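Local coordinates for periplasmic binding protein (Sulfurospirillum deleyianum, PDB 4PAG) that probably serves as the periplasmic solute-binding component of an ABC transporter, and holds a histidine molecule in the crystal, at residues S124-R132 against A144-L155; Y174-T184 against Q215-I223. All coordinates share one frame; numbering follows the deposited sequence.

Interaction 1 (S124-R132 against A144-L155); sequences SQNYPEVFR and ANALANMAQTYL
An antiparallel helical hairpin brings Pro-128 and Phe-131 of helix 127-138 against Leu-147, Ala-148 and Leu-155 of helix 141-163; the two short axes run 177° apart in direction and come within 8.1 Å. Alanines on the second helix permit so close an approach. Ala-148 CB sits 3.4 Å from Pro-128 O, and Ala-144 CB is tighter still against Phe-131 O, at 3.2 Å. The proline ring is a knob in a hole made by Ala-148, Ala-151, Gln-152 and Leu-155, with its CD 3.7 Å from Leu-155 CD1. Helix 141-163 is probably the long helix that joins the two lobes in this family of binding proteins, and its first half runs back along helix 127-138. Nearer the turn, Leu-147 CB lies over one face of the Phe-131 ring, 4.2 Å from its centroid, while CD1 of the same leucine touches CE1 at the rim. Met-33 and Ile-37 of helix 28-37 also pack on that phenylalanine. Arg-132 leaves its backbone with CG beside N (chi1 -66°) and then stretches out, laying a guanidinium face over Ala-148 CB. Its NH1 forms a salt bridge to Glu-129 OE2, 2.8 Å away, and its NE donates to a water that in turn donates to Asn-145 O. A water bridge from Gln-125 OE1 to Leu-155 O is less certain, since that glutamine has two conformers.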
loop_
_atom_site.group_PDB
_atom_site.type_symbol
_atom_site.label_atom_id
_atom_site.label_comp_id
_atom_site.label_asym_id
_atom_site.label_seq_id
_atom_site.Cartn_x
_atom_site.Cartn_y
_atom_site.Cartn_z
ATOM N N SER A 124 8.559 -4.148 1.580
ATOM C CA SER A 124 8.572 -2.937 0.763
ATOM C C SER A 124 9.936 -2.676 0.098
ATOM O O SER A 124 10.005 -1.987 -0.926
ATOM C CB SER A 124 8.114 -1.719 1.581
ATOM O OG SER A 124 6.735 -1.813 1.946
ATOM N N GLN A 125 11.004 -3.226 0.670
ATOM C CA GLN A 125 12.329 -3.123 0.066
ATOM C C GLN A 125 12.374 -3.794 -1.317
ATOM O O GLN A 125 13.266 -3.507 -2.109
ATOM C CB GLN A 125 13.399 -3.717 0.993
ATOM C CG GLN A 125 13.358 -3.192 2.427
ATOM C CD GLN A 125 14.179 -1.932 2.644
ATOM O OE1 GLN A 125 14.317 -1.458 3.768
ATOM N NE2 GLN A 125 14.757 -1.408 1.579
ATOM N N ASN A 126 11.407 -4.668 -1.608
ATOM C CA ASN A 126 11.298 -5.302 -2.935
ATOM C C ASN A 126 10.729 -4.408 -4.051
ATOM O O ASN A 126 10.784 -4.789 -5.219
ATOM C CB ASN A 126 10.431 -6.567 -2.878
ATOM C CG ASN A 126 11.053 -7.681 -2.065
ATOM O OD1 ASN A 126 12.214 -7.619 -1.660
ATOM N ND2 ASN A 126 10.271 -8.718 -1.821
ATOM N N TYR A 127 10.174 -3.240 -3.723
ATOM C CA TYR A 127 9.519 -2.435 -4.767
ATOM C C TYR A 127 10.411 -2.061 -5.969
ATOM O O TYR A 127 9.957 -2.154 -7.104
ATOM C CB TYR A 127 8.793 -1.211 -4.183
ATOM C CG TYR A 127 7.420 -1.586 -3.648
ATOM C CD1 TYR A 127 6.432 -2.074 -4.501
ATOM C CD2 TYR A 127 7.122 -1.491 -2.297
ATOM C CE1 TYR A 127 5.184 -2.448 -4.021
ATOM C CE2 TYR A 127 5.877 -1.858 -1.809
ATOM C CZ TYR A 127 4.912 -2.340 -2.671
ATOM O OH TYR A 127 3.672 -2.707 -2.174
ATOM N N PRO A 128 11.677 -1.677 -5.740
ATOM C CA PRO A 128 12.502 -1.349 -6.908
ATOM C C PRO A 128 12.624 -2.503 -7.914
ATOM O O PRO A 128 12.387 -2.307 -9.107
ATOM C CB PRO A 128 13.858 -0.989 -6.296
ATOM C CG PRO A 128 13.529 -0.516 -4.909
ATOM C CD PRO A 128 12.379 -1.384 -4.476
ATOM N N GLU A 129 12.965 -3.695 -7.450
ATOM C CA GLU A 129 13.088 -4.823 -8.372
ATOM C C GLU A 129 11.752 -5.225 -9.017
ATOM O O GLU A 129 11.722 -5.600 -10.187
ATOM C CB GLU A 129 13.789 -6.010 -7.708
ATOM C CG GLU A 129 15.304 -5.851 -7.689
ATOM C CD GLU A 129 15.906 -5.778 -9.090
ATOM O OE1 GLU A 129 15.696 -6.714 -9.892
ATOM O OE2 GLU A 129 16.590 -4.784 -9.394
ATOM N N VAL A 130 10.652 -5.098 -8.279
ATOM C CA VAL A 130 9.332 -5.400 -8.828
ATOM C C VAL A 130 8.958 -4.389 -9.915
ATOM O O VAL A 130 8.455 -4.767 -10.971
ATOM C CB VAL A 130 8.254 -5.470 -7.727
ATOM C CG1 VAL A 130 6.855 -5.584 -8.329
ATOM C CG2 VAL A 130 8.528 -6.657 -6.812
ATOM N N PHE A 131 9.220 -3.108 -9.665
ATOM C CA PHE A 131 9.029 -2.091 -10.696
ATOM C C PHE A 131 9.843 -2.394 -11.964
ATOM O O PHE A 131 9.298 -2.378 -13.070
ATOM C CB PHE A 131 9.369 -0.694 -10.165
ATOM C CG PHE A 131 8.212 0.003 -9.515
ATOM C CD1 PHE A 131 7.121 0.395 -10.272
ATOM C CD2 PHE A 131 8.223 0.292 -8.154
ATOM C CE1 PHE A 131 6.051 1.054 -9.689
ATOM C CE2 PHE A 131 7.152 0.941 -7.564
ATOM C CZ PHE A 131 6.068 1.329 -8.331
ATOM N N ARG A 132 11.129 -2.686 -11.810
ATOM C CA ARG A 132 11.965 -3.019 -12.972
ATOM C C ARG A 132 11.432 -4.247 -13.742
ATOM O O ARG A 132 11.391 -4.260 -14.974
ATOM C CB ARG A 132 13.413 -3.250 -12.541
ATOM C CG ARG A 132 14.073 -1.993 -12.005
ATOM C CD ARG A 132 15.560 -2.157 -11.745
ATOM N NE ARG A 132 16.036 -0.999 -10.993
ATOM C CZ ARG A 132 16.330 -0.982 -9.695
ATOM N NH1 ARG A 132 16.256 -2.084 -8.945
ATOM N NH2 ARG A 132 16.730 0.156 -9.143
ATOM N N ALA A 144 9.422 2.562 -15.702
ATOM C CA ALA A 144 9.483 1.716 -14.516
ATOM C C ALA A 144 10.813 1.881 -13.772
ATOM O O ALA A 144 10.841 1.843 -12.543
ATOM C CB ALA A 144 9.262 0.256 -14.881
ATOM N N ASN A 145 11.904 2.051 -14.517
ATOM C CA ASN A 145 13.220 2.275 -13.910
ATOM C C ASN A 145 13.325 3.613 -13.162
ATOM O O ASN A 145 14.003 3.695 -12.135
ATOM C CB ASN A 145 14.331 2.167 -14.963
ATOM C CG ASN A 145 14.496 0.750 -15.511
ATOM O OD1 ASN A 145 13.908 -0.216 -15.005
ATOM N ND2 ASN A 145 15.302 0.621 -16.561
ATOM N N ALA A 146 12.672 4.659 -13.674
ATOM C CA ALA A 146 12.647 5.957 -12.979
ATOM C C ALA A 146 11.974 5.812 -11.611
ATOM O O ALA A 146 12.492 6.288 -10.601
ATOM C CB ALA A 146 11.928 7.001 -13.815
ATOM N N LEU A 147 10.833 5.127 -11.586
ATOM C CA LEU A 147 10.103 4.861 -10.344
ATOM C C LEU A 147 10.914 4.010 -9.380
ATOM O O LEU A 147 10.951 4.303 -8.175
ATOM C CB LEU A 147 8.760 4.178 -10.632
ATOM C CG LEU A 147 7.803 4.926 -11.554
ATOM C CD1 LEU A 147 6.483 4.174 -11.666
ATOM C CD2 LEU A 147 7.564 6.343 -11.064
ATOM N N ALA A 148 11.559 2.969 -9.917
ATOM C CA ALA A 148 12.404 2.084 -9.134
ATOM C C ALA A 148 13.555 2.832 -8.476
ATOM O O ALA A 148 13.884 2.567 -7.329
ATOM C CB ALA A 148 12.951 0.951 -10.002
ATOM N N ASN A 149 14.164 3.765 -9.198
ATOM C CA ASN A 149 15.292 4.513 -8.653
ATOM C C ASN A 149 14.899 5.401 -7.470
ATOM O O ASN A 149 15.612 5.437 -6.468
ATOM C CB ASN A 149 15.986 5.317 -9.750
ATOM C CG ASN A 149 16.900 4.457 -10.603
ATOM O OD1 ASN A 149 17.631 3.611 -10.094
ATOM N ND2 ASN A 149 16.849 4.655 -11.905
HETATM N N MSE A 150 13.765 6.089 -7.572
HETATM C CA MSE A 150 13.250 6.897 -6.448
HETATM C C MSE A 150 12.879 5.998 -5.291
HETATM O O MSE A 150 13.203 6.293 -4.138
HETATM C CB MSE A 150 12.065 7.788 -6.824
HETATM C CG MSE A 150 11.655 8.645 -5.617
HETATM SE SE MSE A 150 10.266 9.974 -6.058
HETATM C CE MSE A 150 11.473 11.309 -6.852
ATOM N N ALA A 151 12.207 4.893 -5.592
ATOM C CA ALA A 151 11.894 3.890 -4.590
ATOM C C ALA A 151 13.160 3.451 -3.847
ATOM O O ALA A 151 13.205 3.475 -2.609
ATOM C CB ALA A 151 11.196 2.695 -5.235
ATOM N N GLN A 152 14.197 3.081 -4.599
ATOM C CA GLN A 152 15.440 2.606 -3.988
ATOM C C GLN A 152 16.054 3.657 -3.057
ATOM O O GLN A 152 16.450 3.346 -1.926
ATOM C CB GLN A 152 16.460 2.202 -5.068
ATOM C CG GLN A 152 17.680 1.479 -4.520
ATOM C CD GLN A 152 17.316 0.134 -3.930
ATOM O OE1 GLN A 152 17.048 -0.817 -4.659
ATOM N NE2 GLN A 152 17.281 0.053 -2.608
ATOM N N THR A 153 16.122 4.897 -3.526
ATOM C CA THR A 153 16.680 5.988 -2.727
ATOM C C THR A 153 15.901 6.207 -1.437
ATOM O O THR A 153 16.490 6.276 -0.359
ATOM C CB THR A 153 16.699 7.295 -3.532
ATOM O OG1 THR A 153 17.537 7.110 -4.672
ATOM C CG2 THR A 153 17.223 8.466 -2.700
ATOM N N TYR A 154 14.582 6.311 -1.546
ATOM C CA TYR A 154 13.742 6.553 -0.366
ATOM C C TYR A 154 13.856 5.406 0.632
ATOM O O TYR A 154 13.980 5.631 1.843
ATOM C CB TYR A 154 12.282 6.754 -0.771
ATOM C CG TYR A 154 11.931 8.137 -1.246
ATOM C CD1 TYR A 154 12.831 8.909 -1.978
ATOM C CD2 TYR A 154 10.679 8.670 -0.987
ATOM C CE1 TYR A 154 12.487 10.178 -2.423
ATOM C CE2 TYR A 154 10.326 9.930 -1.427
ATOM C CZ TYR A 154 11.228 10.680 -2.143
ATOM O OH TYR A 154 10.861 11.932 -2.571
ATOM N N LEU A 155 13.830 4.182 0.124
ATOM C CA LEU A 155 13.935 3.000 0.975
ATOM C C LEU A 155 15.297 2.897 1.680
ATOM O O LEU A 155 15.363 2.547 2.866
ATOM C CB LEU A 155 13.649 1.739 0.158
ATOM C CG LEU A 155 12.186 1.595 -0.273
ATOM C CD1 LEU A 155 12.065 0.630 -1.446
ATOM C CD2 LEU A 155 11.296 1.152 0.885
HETATM O O HOH W 1 13.460 0.995 4.258
HETATM O O HOH W 2 15.538 -2.077 -1.594
HETATM O O HOH W 3 12.415 -2.097 -16.429
HETATM O O HOH W 4 16.178 1.717 -11.688
HETATM O O HOH W 5 17.829 -0.407 -7.077
#

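Interaction 2 (Y174-T184 against Q215-I223)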
loop_
_atom_site.group_PDB
_atom_site.type_symbol
_atom_site.label_atom_id
_atom_site.label_comp_id
_atom_site.label_asym_id
_atom_site.label_seq_id
_atom_site.Cartn_x
_atom_site.Cartn_y
_atom_site.Cartn_z
ATOM N N TYR A 174 0.445 2.221 18.113
ATOM C CA TYR A 174 -0.780 1.461 17.969
ATOM C C TYR A 174 -1.434 1.849 16.652
ATOM O O TYR A 174 -1.655 3.025 16.380
ATOM C CB TYR A 174 -1.738 1.738 19.133
ATOM C CG TYR A 174 -3.068 1.038 18.992
ATOM C CD1 TYR A 174 -3.145 -0.349 19.024
ATOM C CD2 TYR A 174 -4.245 1.755 18.800
ATOM C CE1 TYR A 174 -4.353 -1.001 18.878
ATOM C CE2 TYR A 174 -5.466 1.109 18.653
ATOM C CZ TYR A 174 -5.507 -0.271 18.696
ATOM O OH TYR A 174 -6.692 -0.935 18.563
ATOM N N TYR A 175 -1.729 0.849 15.829
ATOM C CA TYR A 175 -2.411 1.062 14.558
ATOM C C TYR A 175 -3.905 0.886 14.788
ATOM O O TYR A 175 -4.380 -0.228 14.995
ATOM C CB TYR A 175 -1.887 0.060 13.527
ATOM C CG TYR A 175 -2.458 0.174 12.129
ATOM C CD1 TYR A 175 -2.878 1.393 11.602
ATOM C CD2 TYR A 175 -2.551 -0.952 11.323
ATOM C CE1 TYR A 175 -3.385 1.483 10.311
ATOM C CE2 TYR A 175 -3.054 -0.877 10.038
ATOM C CZ TYR A 175 -3.478 0.335 9.533
ATOM O OH TYR A 175 -3.989 0.382 8.251
ATOM N N ALA A 176 -4.640 1.995 14.789
ATOM C CA ALA A 176 -6.054 1.967 15.152
ATOM C C ALA A 176 -6.907 1.854 13.908
ATOM O O ALA A 176 -6.973 2.776 13.107
ATOM C CB ALA A 176 -6.429 3.209 15.940
ATOM N N GLU A 177 -7.569 0.715 13.758
ATOM C CA GLU A 177 -8.412 0.458 12.604
ATOM C C GLU A 177 -9.869 0.381 13.024
ATOM O O GLU A 177 -10.178 0.274 14.215
ATOM C CB GLU A 177 -7.977 -0.842 11.939
ATOM C CG GLU A 177 -6.587 -0.773 11.334
ATOM C CD GLU A 177 -6.198 -2.091 10.697
ATOM O OE1 GLU A 177 -6.017 -3.064 11.471
ATOM O OE2 GLU A 177 -6.093 -2.150 9.445
ATOM N N GLY A 178 -10.758 0.467 12.038
ATOM C CA GLY A 178 -12.189 0.434 12.266
ATOM C C GLY A 178 -12.753 1.738 12.797
ATOM O O GLY A 178 -12.024 2.663 13.160
ATOM N N ASP A 179 -14.075 1.796 12.857
ATOM C CA ASP A 179 -14.772 3.019 13.243
ATOM C C ASP A 179 -14.594 3.370 14.706
ATOM O O ASP A 179 -14.820 4.505 15.091
ATOM C CB ASP A 179 -16.257 2.897 12.923
ATOM C CG ASP A 179 -16.522 2.777 11.432
ATOM O OD1 ASP A 179 -15.720 3.327 10.635
ATOM O OD2 ASP A 179 -17.530 2.133 11.060
ATOM N N PHE A 180 -14.180 2.406 15.519
ATOM C CA PHE A 180 -14.091 2.618 16.959
ATOM C C PHE A 180 -12.679 2.437 17.485
ATOM O O PHE A 180 -12.465 2.456 18.695
ATOM C CB PHE A 180 -15.061 1.671 17.671
ATOM C CG PHE A 180 -16.461 1.707 17.108
ATOM C CD1 PHE A 180 -17.373 2.662 17.538
ATOM C CD2 PHE A 180 -16.861 0.788 16.148
ATOM C CE1 PHE A 180 -18.663 2.695 17.022
ATOM C CE2 PHE A 180 -18.145 0.820 15.622
ATOM C CZ PHE A 180 -19.046 1.775 16.058
ATOM N N GLY A 181 -11.715 2.271 16.578
ATOM C CA GLY A 181 -10.315 2.125 16.954
ATOM C C GLY A 181 -9.971 0.806 17.626
ATOM O O GLY A 181 -8.868 0.658 18.146
ATOM N N LEU A 182 -10.899 -0.153 17.607
ATOM C CA LEU A 182 -10.752 -1.395 18.385
ATOM C C LEU A 182 -10.351 -2.608 17.535
ATOM O O LEU A 182 -10.443 -3.746 17.989
ATOM C CB LEU A 182 -12.034 -1.699 19.171
ATOM C CG LEU A 182 -12.545 -0.623 20.143
ATOM C CD1 LEU A 182 -13.775 -1.132 20.883
ATOM C CD2 LEU A 182 -11.471 -0.199 21.130
ATOM N N GLN A 183 -9.923 -2.362 16.308
ATOM C CA GLN A 183 -9.248 -3.382 15.538
ATOM C C GLN A 183 -7.849 -2.886 15.271
ATOM O O GLN A 183 -7.599 -1.680 15.231
ATOM C CB GLN A 183 -9.975 -3.686 14.228
ATOM C CG GLN A 183 -11.273 -4.457 14.409
ATOM C CD GLN A 183 -12.433 -3.553 14.776
ATOM O OE1 GLN A 183 -12.714 -2.571 14.091
ATOM N NE2 GLN A 183 -13.109 -3.881 15.862
ATOM N N THR A 184 -6.933 -3.828 15.106
ATOM C CA THR A 184 -5.540 -3.498 14.849
ATOM C C THR A 184 -4.905 -4.607 14.033
ATOM O O THR A 184 -5.589 -5.542 13.590
ATOM C CB THR A 184 -4.742 -3.240 16.155
ATOM O OG1 THR A 184 -3.475 -2.648 15.837
ATOM C CG2 THR A 184 -4.520 -4.521 16.964
ATOM N N GLN A 215 -7.367 -7.624 13.875
ATOM C CA GLN A 215 -7.336 -8.299 15.171
ATOM C C GLN A 215 -8.195 -7.495 16.124
ATOM O O GLN A 215 -8.133 -6.269 16.102
ATOM C CB GLN A 215 -5.907 -8.360 15.718
ATOM C CG GLN A 215 -4.835 -8.833 14.731
ATOM C CD GLN A 215 -5.165 -10.151 14.065
ATOM O OE1 GLN A 215 -5.160 -10.262 12.823
ATOM N NE2 GLN A 215 -5.447 -11.167 14.880
ATOM N N GLU A 216 -8.986 -8.166 16.958
ATOM C CA GLU A 216 -9.848 -7.469 17.920
ATOM C C GLU A 216 -9.084 -7.157 19.202
ATOM O O GLU A 216 -8.463 -8.041 19.778
ATOM C CB GLU A 216 -11.067 -8.314 18.280
ATOM C CG GLU A 216 -11.918 -8.759 17.093
ATOM C CD GLU A 216 -12.775 -7.653 16.503
ATOM O OE1 GLU A 216 -12.825 -6.533 17.063
ATOM O OE2 GLU A 216 -13.416 -7.913 15.466
ATOM N N VAL A 217 -9.170 -5.908 19.650
ATOM C CA VAL A 217 -8.519 -5.460 20.877
ATOM C C VAL A 217 -9.505 -4.581 21.662
ATOM O O VAL A 217 -10.243 -3.798 21.075
ATOM C CB VAL A 217 -7.204 -4.707 20.565
ATOM C CG1 VAL A 217 -7.463 -3.421 19.809
ATOM C CG2 VAL A 217 -6.421 -4.412 21.827
ATOM N N SER A 218 -9.537 -4.740 22.980
ATOM C CA SER A 218 -10.417 -3.925 23.825
ATOM C C SER A 218 -9.796 -2.567 24.152
ATOM O O SER A 218 -8.578 -2.389 24.056
ATOM C CB SER A 218 -10.727 -4.653 25.128
ATOM O OG SER A 218 -9.587 -4.663 25.972
ATOM N N PHE A 219 -10.641 -1.618 24.558
ATOM C CA PHE A 219 -10.175 -0.320 25.037
ATOM C C PHE A 219 -9.186 -0.513 26.193
ATOM O O PHE A 219 -8.144 0.138 26.255
ATOM C CB PHE A 219 -11.378 0.540 25.452
ATOM C CG PHE A 219 -11.005 1.858 26.061
ATOM C CD1 PHE A 219 -10.286 2.794 25.337
ATOM C CD2 PHE A 219 -11.382 2.168 27.366
ATOM C CE1 PHE A 219 -9.935 4.007 25.901
ATOM C CE2 PHE A 219 -11.041 3.384 27.930
ATOM C CZ PHE A 219 -10.315 4.305 27.195
ATOM N N GLU A 220 -9.498 -1.462 27.073
ATOM C CA GLU A 220 -8.693 -1.713 28.258
ATOM C C GLU A 220 -7.287 -2.205 27.875
ATOM O O GLU A 220 -6.293 -1.829 28.494
ATOM C CB GLU A 220 -9.434 -2.697 29.176
ATOM C CG GLU A 220 -10.695 -2.109 29.838
ATOM C CD GLU A 220 -11.869 -1.793 28.883
ATOM O OE1 GLU A 220 -12.058 -2.485 27.839
ATOM O OE2 GLU A 220 -12.630 -0.838 29.191
ATOM N N GLN A 221 -7.213 -3.006 26.818
ATOM C CA GLN A 221 -5.945 -3.485 26.279
ATOM C C GLN A 221 -5.091 -2.363 25.668
ATOM O O GLN A 221 -3.868 -2.350 25.813
ATOM C CB GLN A 221 -6.206 -4.552 25.218
ATOM C CG GLN A 221 -4.941 -5.242 24.737
ATOM C CD GLN A 221 -4.251 -5.975 25.863
ATOM O OE1 GLN A 221 -4.844 -6.847 26.476
ATOM N NE2 GLN A 221 -3.010 -5.617 26.152
ATOM N N ILE A 222 -5.735 -1.430 24.976
ATOM C CA ILE A 222 -5.025 -0.284 24.385
ATOM C C ILE A 222 -4.399 0.576 25.488
ATOM O O ILE A 222 -3.252 1.009 25.370
ATOM C CB ILE A 222 -5.955 0.563 23.495
ATOM C CG1 ILE A 222 -6.442 -0.275 22.306
ATOM C CG2 ILE A 222 -5.237 1.823 23.011
ATOM C CD1 ILE A 222 -7.660 0.279 21.596
ATOM N N ILE A 223 -5.147 0.800 26.564
ATOM C CA ILE A 223 -4.601 1.490 27.737
ATOM C C ILE A 223 -3.352 0.780 28.253
ATOM O O ILE A 223 -2.342 1.435 28.537
ATOM C CB ILE A 223 -5.636 1.609 28.873
ATOM C CG1 ILE A 223 -6.767 2.547 28.467
ATOM C CG2 ILE A 223 -4.971 2.101 30.161
ATOM C CD1 ILE A 223 -7.914 2.580 29.458
HETATM O O HOH W 6 -12.505 -5.243 19.328
#
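The Tyr-174 ring has Ile-222 over one face, CG1 lying 4.1 Å from the ring centroid and 26° off its normal, while Val-217 CG1 and the carbonyl of Gly-181 come at the edge. The valine was modelled in two conformers, so the detail of its approach is doubtful. With CG anti to N (chi1 176°), the tyrosine reaches from strand 172-176 across to helix 219-225, and its OH donates to Gly-181 O at 2.7 Å. A phenylalanine here would keep the ring against Ile-222 but would probably leave the Gly-181 carbonyl without this donor and the loop less firmly held. Leu-182 CD2 joins the same apolar patch, 3.9 Å from Ile-222 CD1. Beyond it residues 183-184 and 215-216 form a short antiparallel two-stranded sheet. Thr-184 and Gln-215 are its hydrogen-bonded pair, with Thr-184 N 2.9 Å from Gln-215 O and the return bond from Gln-215 N to Thr-184 O; Val-217 N adds a bond to Leu-182 O. At the non-hydrogen-bonded pair, Gln-183 and Glu-216 point the same way, and in the glutamine conformer given, one of two, NE2 donates to the syn side of Glu-216 OE1, the amide and carboxylate planes 70° apart. Thr-184 OG1 turns back to a lone pair of Tyr-175 O, in the carbonyl plane. Ser-218 N-caps the helix, its OG accepting from Gln-221 N. Backbone bonds thus join the two short strands, while the Thr-184 hydroxyl and the buried phenol tie them and helix 219-225 to strand 172-176; the glutamine-carboxylate bond lies on an exposed glutamate, beside a water.

Interaction 1 and interaction 2 lie on opposite sides of the chain's centre, their centres 33 Å apart and their nearest atoms about 13 Å apart, so they do not touch. The chain joins them in series: helix 141-163, half of the hairpin of interaction 1, is followed directly by strand 172-176, where interaction 2 begins. None of their residues belongs to the histidine pocket. Interaction 2 is tied to it through the fold, for strand 172-176 pairs with strand 229-232, just ahead of pocket residue Pro-235, and strand 258-260 of the same sheet ends at Leu-260, another pocket residue. Gly-181 lies about 14 Å from the bound histidine.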